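PDB 3HJ9: oxidoreductase from Ralstonia eutropha, which binds flavin mononucleotide and probably acts as a nitroreductase-family oxidoreductase, its substrate and reaction not being established. Local coordinates for residues 8-13 / 185-190; 192-197 / 203-208; 139-144 / 165-170. All coordinates share one frame; numbering follows the deposited sequence.

Contact 1 (8-13 / 185-190); sequences LPYEPV and RGWLNR. With FMN (flavin mononucleotide), chain C; ACT (acetate ion), chain D.
Tyr10 and Trp187 meet as an edge-to-face (T-shaped) pair beside the flavin. The CD2–CE2 edge of the tyrosine comes down on one face of the indole, toward the rim of its five-membered ring, with Tyr10 CE2 3.5 Å from Trp187 CD1. The ring planes stand at 69° and the centroid of the tyrosine lies 4.6 Å from that of the five-membered ring. Both residues hold CG beside their backbone N (chi1 -62° in Tyr10), a torsion that turns each ring across the gap between the segments. At the far end of the indole, Pro9 packs obliquely, its CB 3.6 Å from Trp187 CH2, so that consecutive residues of 8-13 cover both the pyrrole and the benzo parts.

Trp187 belongs to the FMN site of this nitroreductase-family protein, in the loop between strand 181-185 and helix 190-196, and forms the centre of an inverse gamma turn. Its backbone N gives a fairly straight hydrogen bond to FMN O4 (3.1 Å, 164°), while Gly186 N adds a weak, more bent one to the same oxygen at 3.2 Å. The Trp187 N-H in particular may draw electron density toward O4, with Gly186 adding weakly. Gly186 N also lies 3.0 Å from FMN N5, so the loop runs close against the cofactor here. From the second subunit, Tyr89 OH is hydrogen-bonded to Trp187 NE1, and Phe159 meets the indole. Beyond the pair, Tyr10 OH is hydrogen-bonded to ACT OXT (2.6 Å) of an acetate ion, probably from the crystallisation liquor, which Tyr89 N of the second subunit also binds.

Contact 2 (192-197 / 203-208); sequences QLAEHM and EEPILS
A helix laid against a strand of the central antiparallel sheet brings Leu193 and Ala194 onto Pro205. Helix 192-196 and strand 203-208 run with their N-to-C directions 120° apart, and their axes approach to 8.0 Å. Pro205 has the most surface covered, and its ring is shared between the two helix residues. Pro205 CD lies 3.9 Å from Ala194 CB, while Pro205 CB, round the ring, is 4.1 Å from Leu193 CD2. Between them, Pro205 CG sits over the helix backbone, 4.0 Å from Ala194 N. The short methyl of Ala194 thus lets the ring come up to the main chain, whereas Leu193 meets it with one branch of its isobutyl group. The first torsion of Leu193 sends CG away from the backbone N (chi1 -174°), and chi2 of 55° then sets CD2 toward the proline; the two side chains lie alongside, pointing opposite ways.

Strand 203-212 is an inner strand of the sheet, between strands 137-144 and 181-185, and helix 190-196 follows the loop that carries the FMN-binding residues Gly186 and Trp187. Directly after Pro205 the strand forms a classic beta bulge, with Ile206 and Leu207 both facing Phe141. Ile206 also packs on Thr158 and Leu207 on Ala162 of the second subunit. At the edge of the contact, the carbonyl of Glu203 approaches the helix, with Glu203 O 4.5 Å from Ala194 CB. The carboxylate of Glu203 is held elsewhere, its OE1 accepting a hydrogen bond from the backbone N of Asn200 in the connecting loop.

Contact 3 (139-144 / 165-170); sequences LVFVAN and GAMAEN
Phe141 projects from strand 137-144 of the central antiparallel sheet onto helix 156-177, meeting Met167 and Ala168 in a buried helix-on-sheet contact of the nitroreductase fold. The phenylalanine has the largest buried surface of the three. Its CG lies beside the backbone N (chi1 -61°), and the ring extends from the strand so that its outer atoms, CE2 and CZ, reach the helix. Phe141 CE2 lies 3.6 Å from CB of Met167, a selenomethionine, and Phe141 CZ lies 3.7 Å from Ala168 CA. Both approaches are oblique to the ring.

The two helix residues receive the ring differently. At Ala168 it rests against the backbone, Phe141 CZ being 3.8 Å from Ala168 N. Met167 touches it through the base of its side chain; the rest of the selenomethionine runs beside the ring and back toward the sheet, bending at its third torsion (chi3 94°). On the sheet side, Ile94 and Val96 of the neighbouring strand also pack on Phe141, and Ile94 reaches Met167 as well. The opposite neighbour, strand 203-212, contributes Gln209, whose side-chain NE2 is hydrogen-bonded to Ala168 O. The methyl of Ala168 touches the outer end of the ring, with Ala168 CB 3.9 Å from Phe141 CZ and 4.0 Å from Phe141 CE1.

From the N terminus, segment 8-13 opens the long loop that contact 1 closes at 185-190, bringing the start of the chain to the flavin loop. Contact 3 is nested inside it, closing the shorter path from strand 137-144 to helix 156-177. Contact 2 follows both in series, returning the chain from helix 190-196 to strand 203-212 after a short loop. That strand pairs with 137-144, where Leu207 O lies 2.8 Å from Phe141 N, so contacts 2 and 3 share a sheet. Contact 1 joins contact 2 through the salt bridge of Arg190 with Glu204. All three also touch the second subunit.

Contact 1 (8-13 / 185-190)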
loop_
_atom_site.group_PDB
_atom_site.type_symbol
_atom_site.label_atom_id
_atom_site.label_comp_id
_atom_site.label_asym_id
_atom_site.label_seq_id
_atom_site.Cartn_x
_atom_site.Cartn_y
_atom_site.Cartn_z
ATOM N N LEU A 8 -18.018 11.698 -10.363
ATOM C CA LEU A 8 -17.893 13.156 -10.505
ATOM C C LEU A 8 -16.897 13.710 -9.457
ATOM O O LEU A 8 -16.858 13.222 -8.310
ATOM C CB LEU A 8 -19.247 13.890 -10.437
ATOM C CG LEU A 8 -20.128 13.806 -11.685
ATOM C CD1 LEU A 8 -21.485 14.487 -11.446
ATOM C CD2 LEU A 8 -19.418 14.406 -12.902
ATOM N N PRO A 9 -16.043 14.675 -9.870
ATOM C CA PRO A 9 -15.054 15.227 -8.969
ATOM C C PRO A 9 -15.760 15.886 -7.775
ATOM O O PRO A 9 -16.761 16.590 -7.977
ATOM C CB PRO A 9 -14.330 16.260 -9.846
ATOM C CG PRO A 9 -15.317 16.676 -10.801
ATOM C CD PRO A 9 -16.112 15.466 -11.120
ATOM N N TYR A 10 -15.248 15.637 -6.565
ATOM C CA TYR A 10 -15.890 16.152 -5.346
ATOM C C TYR A 10 -15.878 17.671 -5.262
ATOM O O TYR A 10 -15.004 18.341 -5.829
ATOM C CB TYR A 10 -15.236 15.573 -4.085
ATOM C CG TYR A 10 -15.335 14.067 -3.963
ATOM C CD1 TYR A 10 -16.581 13.419 -3.986
ATOM C CD2 TYR A 10 -14.197 13.292 -3.809
ATOM C CE1 TYR A 10 -16.672 12.032 -3.860
ATOM C CE2 TYR A 10 -14.266 11.903 -3.679
ATOM C CZ TYR A 10 -15.505 11.290 -3.713
ATOM O OH TYR A 10 -15.564 9.948 -3.603
ATOM N N GLU A 11 -16.883 18.201 -4.574
ATOM C CA GLU A 11 -17.008 19.617 -4.348
ATOM C C GLU A 11 -15.897 20.071 -3.378
ATOM O O GLU A 11 -15.635 19.388 -2.392
ATOM C CB GLU A 11 -18.389 19.924 -3.770
ATOM C CG GLU A 11 -18.689 21.395 -3.563
ATOM C CD GLU A 11 -20.091 21.644 -3.038
ATOM O OE1 GLU A 11 -20.790 20.676 -2.626
ATOM O OE2 GLU A 11 -20.493 22.831 -3.031
ATOM N N PRO A 12 -15.188 21.172 -3.705
ATOM C CA PRO A 12 -14.215 21.674 -2.742
ATOM C C PRO A 12 -14.898 22.270 -1.498
ATOM O O PRO A 12 -15.990 22.802 -1.592
ATOM C CB PRO A 12 -13.459 22.760 -3.528
ATOM C CG PRO A 12 -14.268 23.065 -4.691
ATOM C CD PRO A 12 -15.097 21.879 -5.000
ATOM N N VAL A 13 -14.262 22.131 -0.340
ATOM C CA VAL A 13 -14.738 22.725 0.909
ATOM C C VAL A 13 -13.949 24.024 1.002
ATOM O O VAL A 13 -12.738 24.001 1.193
ATOM C CB VAL A 13 -14.449 21.806 2.130
ATOM C CG1 VAL A 13 -14.726 22.537 3.428
ATOM C CG2 VAL A 13 -15.282 20.562 2.044
ATOM N N ARG A 185 -7.927 8.498 1.977
ATOM C CA ARG A 185 -8.475 9.603 1.172
ATOM C C ARG A 185 -7.341 10.272 0.425
ATOM O O ARG A 185 -6.343 10.694 1.038
ATOM C CB ARG A 185 -9.229 10.599 2.036
ATOM C CG ARG A 185 -10.160 9.933 3.043
ATOM C CD ARG A 185 -10.540 10.860 4.154
ATOM N NE ARG A 185 -11.449 11.909 3.753
ATOM C CZ ARG A 185 -11.873 12.877 4.568
ATOM N NH1 ARG A 185 -11.472 12.932 5.835
ATOM N NH2 ARG A 185 -12.712 13.793 4.129
ATOM N N GLY A 186 -7.494 10.330 -0.887
ATOM C CA GLY A 186 -6.533 10.897 -1.822
ATOM C C GLY A 186 -6.985 12.192 -2.421
ATOM O O GLY A 186 -6.197 12.853 -3.069
ATOM N N TRP A 187 -8.266 12.524 -2.270
ATOM C CA TRP A 187 -8.784 13.811 -2.681
ATOM C C TRP A 187 -8.357 14.836 -1.644
ATOM O O TRP A 187 -9.112 15.140 -0.701
ATOM C CB TRP A 187 -10.299 13.786 -2.838
ATOM C CG TRP A 187 -10.707 13.303 -4.164
ATOM C CD1 TRP A 187 -10.923 12.020 -4.551
ATOM C CD2 TRP A 187 -10.953 14.125 -5.300
ATOM N NE1 TRP A 187 -11.335 11.995 -5.868
ATOM C CE2 TRP A 187 -11.362 13.275 -6.351
ATOM C CE3 TRP A 187 -10.905 15.508 -5.521
ATOM C CZ2 TRP A 187 -11.678 13.753 -7.615
ATOM C CZ3 TRP A 187 -11.235 15.998 -6.801
ATOM C CH2 TRP A 187 -11.629 15.125 -7.817
ATOM N N LEU A 188 -7.145 15.359 -1.848
ATOM C CA LEU A 188 -6.529 16.361 -0.976
ATOM C C LEU A 188 -6.226 17.628 -1.743
ATOM O O LEU A 188 -5.695 17.543 -2.837
ATOM C CB LEU A 188 -5.193 15.836 -0.390
ATOM C CG LEU A 188 -5.171 14.537 0.429
ATOM C CD1 LEU A 188 -3.739 14.378 1.056
ATOM C CD2 LEU A 188 -6.248 14.517 1.513
ATOM N N ASN A 189 -6.621 18.785 -1.196
ATOM C CA ASN A 189 -6.146 20.079 -1.669
ATOM C C ASN A 189 -4.771 20.159 -0.977
ATOM O O ASN A 189 -4.641 20.626 0.172
ATOM C CB ASN A 189 -7.102 21.222 -1.278
ATOM C CG ASN A 189 -6.666 22.562 -1.855
ATOM O OD1 ASN A 189 -5.457 22.796 -2.066
ATOM N ND2 ASN A 189 -7.633 23.423 -2.160
ATOM N N ARG A 190 -3.744 19.661 -1.675
ATOM C CA ARG A 190 -2.432 19.469 -1.046
ATOM C C ARG A 190 -1.799 20.762 -0.537
ATOM O O ARG A 190 -1.312 20.804 0.590
ATOM C CB ARG A 190 -1.462 18.726 -1.986
ATOM C CG ARG A 190 -1.961 17.392 -2.418
ATOM C CD ARG A 190 -0.975 16.750 -3.315
ATOM N NE ARG A 190 -1.351 15.395 -3.650
ATOM C CZ ARG A 190 -0.613 14.566 -4.397
ATOM N NH1 ARG A 190 0.549 14.962 -4.907
ATOM N NH2 ARG A 190 -1.037 13.325 -4.644
HETATM N N1 FMN C . -12.543 7.294 -0.311
HETATM C C2 FMN C . -13.102 8.525 -0.019
HETATM O O2 FMN C . -14.186 8.591 0.566
HETATM N N3 FMN C . -12.419 9.684 -0.375
HETATM C C4 FMN C . -11.208 9.621 -1.053
HETATM O O4 FMN C . -10.643 10.684 -1.346
HETATM C C4A FMN C . -10.642 8.370 -1.353
HETATM N N5 FMN C . -9.432 8.275 -2.013
HETATM C C5A FMN C . -8.842 7.041 -2.238
HETATM C C6 FMN C . -7.606 7.021 -2.874
HETATM C C7 FMN C . -6.982 5.793 -3.142
HETATM C C7M FMN C . -5.646 5.778 -3.832
HETATM C C8 FMN C . -7.602 4.588 -2.791
HETATM C C8M FMN C . -6.941 3.279 -3.102
HETATM C C9 FMN C . -8.862 4.608 -2.163
HETATM C C9A FMN C . -9.500 5.837 -1.877
HETATM N N10 FMN C . -10.735 5.938 -1.233
HETATM C C10 FMN C . -11.317 7.196 -0.980
HETATM C "C1'" FMN C . -11.474 4.729 -0.730
HETATM C "C2'" FMN C . -12.278 4.018 -1.786
HETATM O "O2'" FMN C . -13.420 4.772 -2.139
HETATM C "C3'" FMN C . -12.657 2.652 -1.232
HETATM O "O3'" FMN C . -11.475 1.884 -1.147
HETATM C "C4'" FMN C . -13.692 1.997 -2.166
HETATM O "O4'" FMN C . -14.946 2.594 -1.855
HETATM C "C5'" FMN C . -13.772 0.484 -2.027
HETATM O "O5'" FMN C . -14.217 0.216 -0.698
HETATM P P FMN C . -13.359 -0.736 0.251
HETATM O O1P FMN C . -12.873 -1.982 -0.442
HETATM O O2P FMN C . -12.146 0.045 0.723
HETATM O O3P FMN C . -14.254 -1.123 1.428
HETATM C C ACT D . -12.630 7.745 -4.045
HETATM O O ACT D . -12.785 6.527 -3.861
HETATM O OXT ACT D . -13.448 8.479 -3.426
HETATM C CH3 ACT D . -11.518 8.280 -4.897
#

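Contact 2 (192-197 / 203-208)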
loop_
_atom_site.group_PDB
_atom_site.type_symbol
_atom_site.label_atom_id
_atom_site.label_comp_id
_atom_site.label_asym_id
_atom_site.label_seq_id
_atom_site.Cartn_x
_atom_site.Cartn_y
_atom_site.Cartn_z
ATOM N N GLN A 192 -3.341 23.685 0.252
ATOM C CA GLN A 192 -4.148 24.215 1.346
ATOM C C GLN A 192 -3.865 23.441 2.650
ATOM O O GLN A 192 -3.662 24.044 3.698
ATOM C CB GLN A 192 -5.607 24.125 0.970
ATOM C CG GLN A 192 -6.593 24.615 1.975
ATOM C CD GLN A 192 -7.979 24.575 1.395
ATOM O OE1 GLN A 192 -8.364 25.489 0.666
ATOM N NE2 GLN A 192 -8.733 23.519 1.696
ATOM N N LEU A 193 -3.865 22.118 2.565
ATOM C CA LEU A 193 -3.595 21.271 3.713
ATOM C C LEU A 193 -2.149 21.471 4.209
ATOM O O LEU A 193 -1.944 21.539 5.407
ATOM C CB LEU A 193 -3.876 19.788 3.430
ATOM C CG LEU A 193 -3.756 18.809 4.624
ATOM C CD1 LEU A 193 -4.659 19.282 5.788
ATOM C CD2 LEU A 193 -4.114 17.386 4.193
ATOM N N ALA A 194 -1.184 21.594 3.293
ATOM C CA ALA A 194 0.234 21.829 3.651
ATOM C C ALA A 194 0.361 23.133 4.470
ATOM O O ALA A 194 1.044 23.168 5.485
ATOM C CB ALA A 194 1.128 21.871 2.420
ATOM N N GLU A 195 -0.334 24.177 4.031
ATOM C CA GLU A 195 -0.397 25.468 4.749
ATOM C C GLU A 195 -0.999 25.313 6.164
ATOM O O GLU A 195 -0.440 25.827 7.135
ATOM C CB GLU A 195 -1.201 26.493 3.919
ATOM C CG GLU A 195 -1.703 27.755 4.645
ATOM C CD GLU A 195 -0.604 28.592 5.227
ATOM O OE1 GLU A 195 0.538 28.494 4.717
ATOM O OE2 GLU A 195 -0.878 29.396 6.162
ATOM N N HIS A 196 -2.128 24.619 6.276
ATOM C CA HIS A 196 -2.765 24.392 7.588
ATOM C C HIS A 196 -1.861 23.623 8.530
ATOM O O HIS A 196 -1.818 23.933 9.721
ATOM C CB HIS A 196 -4.132 23.702 7.477
ATOM C CG HIS A 196 -5.179 24.556 6.832
ATOM N ND1 HIS A 196 -5.411 25.851 7.217
ATOM C CD2 HIS A 196 -6.067 24.292 5.847
ATOM C CE1 HIS A 196 -6.385 26.361 6.481
ATOM N NE2 HIS A 196 -6.804 25.430 5.648
HETATM N N MSE A 197 -1.103 22.674 7.977
HETATM C CA MSE A 197 -0.179 21.851 8.731
HETATM C C MSE A 197 1.195 22.498 9.046
HETATM O O MSE A 197 1.996 21.854 9.737
HETATM C CB MSE A 197 0.047 20.519 8.000
HETATM C CG MSE A 197 -1.198 19.636 7.935
HETATM SE SE MSE A 197 -0.818 18.107 6.803
HETATM C CE MSE A 197 0.337 17.069 7.976
ATOM N N GLU A 203 7.758 19.471 1.652
ATOM C CA GLU A 203 6.853 18.469 2.232
ATOM C C GLU A 203 5.484 18.538 1.590
ATOM O O GLU A 203 4.856 19.573 1.623
ATOM C CB GLU A 203 6.733 18.679 3.743
ATOM C CG GLU A 203 8.000 18.281 4.469
ATOM C CD GLU A 203 8.088 18.725 5.927
ATOM O OE1 GLU A 203 7.352 19.655 6.373
ATOM O OE2 GLU A 203 8.952 18.148 6.637
ATOM N N GLU A 204 5.003 17.421 1.059
ATOM C CA GLU A 204 3.740 17.368 0.316
ATOM C C GLU A 204 2.805 16.290 0.871
ATOM O O GLU A 204 3.188 15.123 0.875
ATOM C CB GLU A 204 4.037 17.052 -1.153
ATOM C CG GLU A 204 2.782 16.907 -2.029
ATOM C CD GLU A 204 3.084 16.673 -3.489
ATOM O OE1 GLU A 204 3.980 15.838 -3.758
ATOM O OE2 GLU A 204 2.376 17.278 -4.351
ATOM N N PRO A 205 1.591 16.672 1.342
ATOM C CA PRO A 205 0.609 15.656 1.735
ATOM C C PRO A 205 0.207 14.825 0.515
ATOM O O PRO A 205 -0.069 15.421 -0.528
ATOM C CB PRO A 205 -0.608 16.471 2.231
ATOM C CG PRO A 205 -0.176 17.881 2.313
ATOM C CD PRO A 205 1.102 18.055 1.554
ATOM N N ILE A 206 0.225 13.495 0.639
ATOM C CA ILE A 206 -0.091 12.567 -0.462
ATOM C C ILE A 206 -1.444 11.880 -0.264
ATOM O O ILE A 206 -2.203 11.743 -1.189
ATOM C CB ILE A 206 1.020 11.438 -0.612
ATOM C CG1 ILE A 206 2.393 12.041 -0.880
ATOM C CG2 ILE A 206 0.748 10.557 -1.827
ATOM C CD1 ILE A 206 2.412 13.032 -2.133
ATOM N N LEU A 207 -1.668 11.352 0.931
ATOM C CA LEU A 207 -2.910 10.696 1.323
ATOM C C LEU A 207 -3.207 11.006 2.768
ATOM O O LEU A 207 -2.288 11.290 3.544
ATOM C CB LEU A 207 -2.761 9.164 1.245
ATOM C CG LEU A 207 -2.474 8.455 -0.059
ATOM C CD1 LEU A 207 -2.121 6.964 0.240
ATOM C CD2 LEU A 207 -3.660 8.589 -1.043
ATOM N N SER A 208 -4.484 10.998 3.120
ATOM C CA SER A 208 -4.881 11.039 4.522
ATOM C C SER A 208 -5.679 9.745 4.809
ATOM O O SER A 208 -6.032 8.982 3.884
ATOM C CB SER A 208 -5.671 12.292 4.877
ATOM O OG SER A 208 -6.856 12.301 4.140
#

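Contact 3 (139-144 / 165-170)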
loop_
_atom_site.group_PDB
_atom_site.type_symbol
_atom_site.label_atom_id
_atom_site.label_comp_id
_atom_site.label_asym_id
_atom_site.label_seq_id
_atom_site.Cartn_x
_atom_site.Cartn_y
_atom_site.Cartn_z
ATOM N N LEU A 139 -4.831 10.280 9.975
ATOM C CA LEU A 139 -3.405 10.185 9.646
ATOM C C LEU A 139 -3.162 10.958 8.335
ATOM O O LEU A 139 -3.988 10.870 7.438
ATOM C CB LEU A 139 -2.969 8.756 9.445
ATOM C CG LEU A 139 -3.133 7.830 10.625
ATOM C CD1 LEU A 139 -2.640 6.416 10.172
ATOM C CD2 LEU A 139 -2.417 8.371 11.867
ATOM N N VAL A 140 -2.085 11.757 8.242
ATOM C CA VAL A 140 -1.650 12.353 6.948
ATOM C C VAL A 140 -0.261 11.814 6.579
ATOM O O VAL A 140 0.708 11.914 7.389
ATOM C CB VAL A 140 -1.595 13.874 6.956
ATOM C CG1 VAL A 140 -1.405 14.382 5.524
ATOM C CG2 VAL A 140 -2.864 14.428 7.562
ATOM N N PHE A 141 -0.149 11.265 5.370
ATOM C CA PHE A 141 1.106 10.677 4.864
ATOM C C PHE A 141 1.740 11.770 4.010
ATOM O O PHE A 141 1.215 12.113 2.937
ATOM C CB PHE A 141 0.826 9.395 4.080
ATOM C CG PHE A 141 0.158 8.311 4.912
ATOM C CD1 PHE A 141 -1.217 8.261 5.039
ATOM C CD2 PHE A 141 0.926 7.344 5.578
ATOM C CE1 PHE A 141 -1.837 7.276 5.820
ATOM C CE2 PHE A 141 0.321 6.336 6.344
ATOM C CZ PHE A 141 -1.059 6.294 6.457
ATOM N N VAL A 142 2.810 12.353 4.520
ATOM C CA VAL A 142 3.472 13.481 3.882
ATOM C C VAL A 142 4.746 13.032 3.201
ATOM O O VAL A 142 5.579 12.433 3.855
ATOM C CB VAL A 142 3.795 14.554 4.902
ATOM C CG1 VAL A 142 4.609 15.721 4.259
ATOM C CG2 VAL A 142 2.489 15.069 5.565
ATOM N N ALA A 143 4.909 13.363 1.914
ATOM C CA ALA A 143 6.136 13.026 1.140
ATOM C C ALA A 143 7.161 14.104 1.374
ATOM O O ALA A 143 6.842 15.297 1.282
ATOM C CB ALA A 143 5.882 12.893 -0.370
ATOM N N ASN A 144 8.389 13.682 1.645
ATOM C CA ASN A 144 9.492 14.574 1.846
ATOM C C ASN A 144 10.358 14.587 0.596
ATOM O O ASN A 144 11.230 13.731 0.413
ATOM C CB ASN A 144 10.282 14.198 3.093
ATOM C CG ASN A 144 11.143 15.346 3.564
ATOM O OD1 ASN A 144 11.875 15.975 2.778
ATOM N ND2 ASN A 144 10.991 15.690 4.842
ATOM N N GLY A 165 0.632 4.263 0.261
ATOM C CA GLY A 165 -0.358 3.216 0.111
ATOM C C GLY A 165 -0.103 1.988 0.978
ATOM O O GLY A 165 -1.018 1.433 1.555
ATOM N N ALA A 166 1.150 1.542 1.004
ATOM C CA ALA A 166 1.587 0.395 1.800
ATOM C C ALA A 166 1.400 0.673 3.268
ATOM O O ALA A 166 0.883 -0.166 3.996
ATOM C CB ALA A 166 3.025 0.079 1.527
HETATM N N MSE A 167 1.771 1.880 3.685
HETATM C CA MSE A 167 1.672 2.277 5.087
HETATM C C MSE A 167 0.218 2.414 5.499
HETATM O O MSE A 167 -0.185 1.963 6.593
HETATM C CB MSE A 167 2.413 3.588 5.334
HETATM C CG MSE A 167 3.878 3.443 5.060
HETATM SE SE MSE A 167 4.723 5.179 4.821
HETATM C CE MSE A 167 5.334 5.494 6.595
ATOM N N ALA A 168 -0.570 3.006 4.609
ATOM C CA ALA A 168 -2.036 3.112 4.825
ATOM C C ALA A 168 -2.644 1.701 4.834
ATOM O O ALA A 168 -3.625 1.473 5.544
ATOM C CB ALA A 168 -2.697 3.963 3.737
ATOM N N GLU A 169 -2.065 0.744 4.070
ATOM C CA GLU A 169 -2.601 -0.631 4.068
ATOM C C GLU A 169 -2.323 -1.346 5.396
ATOM O O GLU A 169 -3.186 -2.059 5.907
ATOM C CB GLU A 169 -2.090 -1.447 2.874
ATOM C CG GLU A 169 -2.736 -2.805 2.713
ATOM C CD GLU A 169 -4.245 -2.774 2.458
ATOM O OE1 GLU A 169 -4.837 -1.673 2.338
ATOM O OE2 GLU A 169 -4.843 -3.883 2.364
ATOM N N ASN A 170 -1.115 -1.166 5.944
ATOM C CA ASN A 170 -0.813 -1.673 7.273
ATOM C C ASN A 170 -1.846 -1.143 8.283
ATOM O O ASN A 170 -2.299 -1.892 9.141
ATOM C CB ASN A 170 0.585 -1.259 7.753
ATOM C CG ASN A 170 1.706 -1.995 7.046
ATOM O OD1 ASN A 170 1.463 -2.907 6.253
ATOM N ND2 ASN A 170 2.953 -1.576 7.318
#